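Local coordinates for protein purine nucleoside phosphorylase (PDB 5KO5) that probably catalyses the reversible phosphorolysis of purine nucleosides to the free base and ribose 1-phosphate, and can hold cytosine in a pocket, at residues 13-18 against 56-61. Sequence-based numbering, arbitrary orientation. Where two conformers were deposited one is given.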
loop_
_atom_site.group_PDB
_atom_site.type_symbol
_atom_site.label_atom_id
_atom_site.label_comp_id
_atom_site.label_asym_id
_atom_site.label_seq_id
_atom_site.Cartn_x
_atom_site.Cartn_y
_atom_site.Cartn_z
ATOM N N SER A 13 28.279 10.060 3.685
ATOM C CA SER A 13 29.512 10.839 3.817
ATOM C C SER A 13 30.561 10.389 2.809
ATOM O O SER A 13 31.286 11.208 2.239
ATOM C CB SER A 13 30.082 10.701 5.233
ATOM O OG SER A 13 29.275 11.322 6.221
ATOM N N MET A 14 30.664 9.077 2.592
ATOM C CA MET A 14 31.657 8.576 1.649
ATOM C C MET A 14 31.347 9.045 0.233
ATOM O O MET A 14 32.258 9.419 -0.520
ATOM C CB MET A 14 31.736 7.053 1.718
ATOM C CG MET A 14 32.826 6.473 0.830
ATOM S SD MET A 14 33.052 4.699 1.026
ATOM C CE MET A 14 34.518 4.444 0.026
ATOM N N ALA A 15 30.066 9.051 -0.138
ATOM C CA ALA A 15 29.672 9.575 -1.441
ATOM C C ALA A 15 29.947 11.069 -1.542
ATOM O O ALA A 15 30.457 11.545 -2.564
ATOM C CB ALA A 15 28.192 9.278 -1.698
ATOM N N ALA A 16 29.618 11.827 -0.494
ATOM C CA ALA A 16 29.838 13.270 -0.543
ATOM C C ALA A 16 31.324 13.604 -0.610
ATOM O O ALA A 16 31.726 14.532 -1.325
ATOM C CB ALA A 16 29.148 13.951 0.641
ATOM N N ASP A 17 32.161 12.846 0.108
ATOM C CA ASP A 17 33.606 13.058 0.047
ATOM C C ASP A 17 34.126 12.908 -1.377
ATOM O O ASP A 17 34.930 13.725 -1.847
ATOM C CB ASP A 17 34.319 12.064 0.961
ATOM C CG ASP A 17 34.208 12.428 2.421
ATOM O OD1 ASP A 17 33.798 13.569 2.722
ATOM O OD2 ASP A 17 34.545 11.575 3.269
ATOM N N TYR A 18 33.691 11.857 -2.076
ATOM C CA TYR A 18 34.118 11.663 -3.457
ATOM C C TYR A 18 33.682 12.834 -4.324
ATOM O O TYR A 18 34.470 13.370 -5.108
ATOM C CB TYR A 18 33.542 10.353 -4.001
ATOM C CG TYR A 18 33.865 10.101 -5.462
ATOM C CD1 TYR A 18 35.062 9.503 -5.843
ATOM C CD2 TYR A 18 32.967 10.465 -6.463
ATOM C CE1 TYR A 18 35.352 9.273 -7.176
ATOM C CE2 TYR A 18 33.249 10.245 -7.795
ATOM C CZ TYR A 18 34.443 9.648 -8.148
ATOM O OH TYR A 18 34.724 9.424 -9.473
ATOM N N PRO A 56 30.880 6.341 -4.846
ATOM C CA PRO A 56 30.729 5.299 -3.822
ATOM C C PRO A 56 29.343 5.325 -3.197
ATOM O O PRO A 56 28.825 6.380 -2.821
ATOM C CB PRO A 56 31.804 5.658 -2.790
ATOM C CG PRO A 56 32.808 6.453 -3.537
ATOM C CD PRO A 56 32.045 7.208 -4.594
ATOM N N ASN A 57 28.724 4.151 -3.127
ATOM C CA ASN A 57 27.451 3.891 -2.474
ATOM C C ASN A 57 26.244 4.418 -3.237
ATOM O O ASN A 57 25.132 4.299 -2.718
ATOM C CB ASN A 57 27.379 4.396 -1.021
ATOM C CG ASN A 57 28.473 3.818 -0.169
ATOM O OD1 ASN A 57 28.775 2.626 -0.260
ATOM N ND2 ASN A 57 29.105 4.658 0.641
ATOM N N PHE A 58 26.406 4.996 -4.425
ATOM C CA PHE A 58 25.232 5.400 -5.175
ATOM C C PHE A 58 24.510 4.164 -5.701
ATOM O O PHE A 58 25.134 3.134 -5.959
ATOM C CB PHE A 58 25.600 6.338 -6.326
ATOM C CG PHE A 58 25.180 7.764 -6.086
ATOM C CD1 PHE A 58 25.624 8.445 -4.963
ATOM C CD2 PHE A 58 24.323 8.413 -6.962
ATOM C CE1 PHE A 58 25.240 9.757 -4.720
ATOM C CE2 PHE A 58 23.928 9.727 -6.725
ATOM C CZ PHE A 58 24.387 10.399 -5.603
ATOM N N PRO A 59 23.187 4.238 -5.840
ATOM C CA PRO A 59 22.417 3.069 -6.296
ATOM C C PRO A 59 22.768 2.639 -7.713
ATOM O O PRO A 59 23.023 3.465 -8.594
ATOM C CB PRO A 59 20.960 3.541 -6.202
ATOM C CG PRO A 59 21.026 5.028 -6.071
ATOM C CD PRO A 59 22.331 5.362 -5.436
ATOM N N LYS A 60 22.768 1.326 -7.920
ATOM C CA LYS A 60 22.966 0.765 -9.249
ATOM C C LYS A 60 21.713 0.990 -10.090
ATOM O O LYS A 60 20.606 0.650 -9.669
ATOM C CB LYS A 60 23.240 -0.733 -9.120
ATOM C CG LYS A 60 23.472 -1.457 -10.439
ATOM C CD LYS A 60 23.946 -2.886 -10.192
ATOM C CE LYS A 60 24.234 -3.618 -11.490
ATOM N NZ LYS A 60 25.318 -2.957 -12.271
ATOM N N THR A 61 21.885 1.565 -11.282
ATOM C CA THR A 61 20.757 1.894 -12.150
ATOM C C THR A 61 20.854 1.234 -13.524
ATOM O O THR A 61 20.132 1.631 -14.444
ATOM C CB THR A 61 20.611 3.409 -12.314
ATOM O OG1 THR A 61 21.727 3.919 -13.053
ATOM C CG2 THR A 61 20.565 4.099 -10.962
#
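Pro-56 lodges its ring between Met-14 and Tyr-18, residues one turn apart on the same face of helix 9-23, and meets the side chains of both at roughly a right angle. Its CD lies 3.5 Å from Tyr-18 CG, close to the root of the aromatic ring and obliquely to it. Tyr-18 CB is equally near that CD, so the proline bears on the start of the tyrosine side chain rather than on its hydroxyl end. On the other flank Pro-56 CB sits 3.8 Å from Met-14 CG. The methionine is extended throughout, with CG anti to the backbone N (chi1 -176°), and Met-14 SD and CE run on past Pro-56 CB, each 4.1 Å from it. Between these two side chains the backbones come close, and the carbonyl O of Pro-56 lies 3.2 Å from Ala-15 CB, a tight van der Waals approach to the methyl group. Helix 9-23 thus packs against the loop joining antiparallel strands 47-51 and 69-75, at the periphery of the phosphorylase-superfamily fold with its central mixed sheet. Asn-57 comes next, its CG anti to the carbonyl carbon (chi1 -57°); its amide ND2 passes across the methionine, 3.7 Å from Met-14 CB, and donates its hydrogen bond to the carbonyl O of Asn-11, tying the loop to an earlier turn of the helix. Phe-58 follows with its ring edge toward Ala-15, CD1 being 4.2 Å from Ala-15 CB, which lies near the ring plane. That ring also meets Tyr-52 and Leu-100, while Ala-15 touches Val-104; Leu-100 and Val-104 both belong to helix 95-108, which therefore packs against Phe-58 and Ala-15 alike. Beyond Phe-58 the loop leaves helix 9-23.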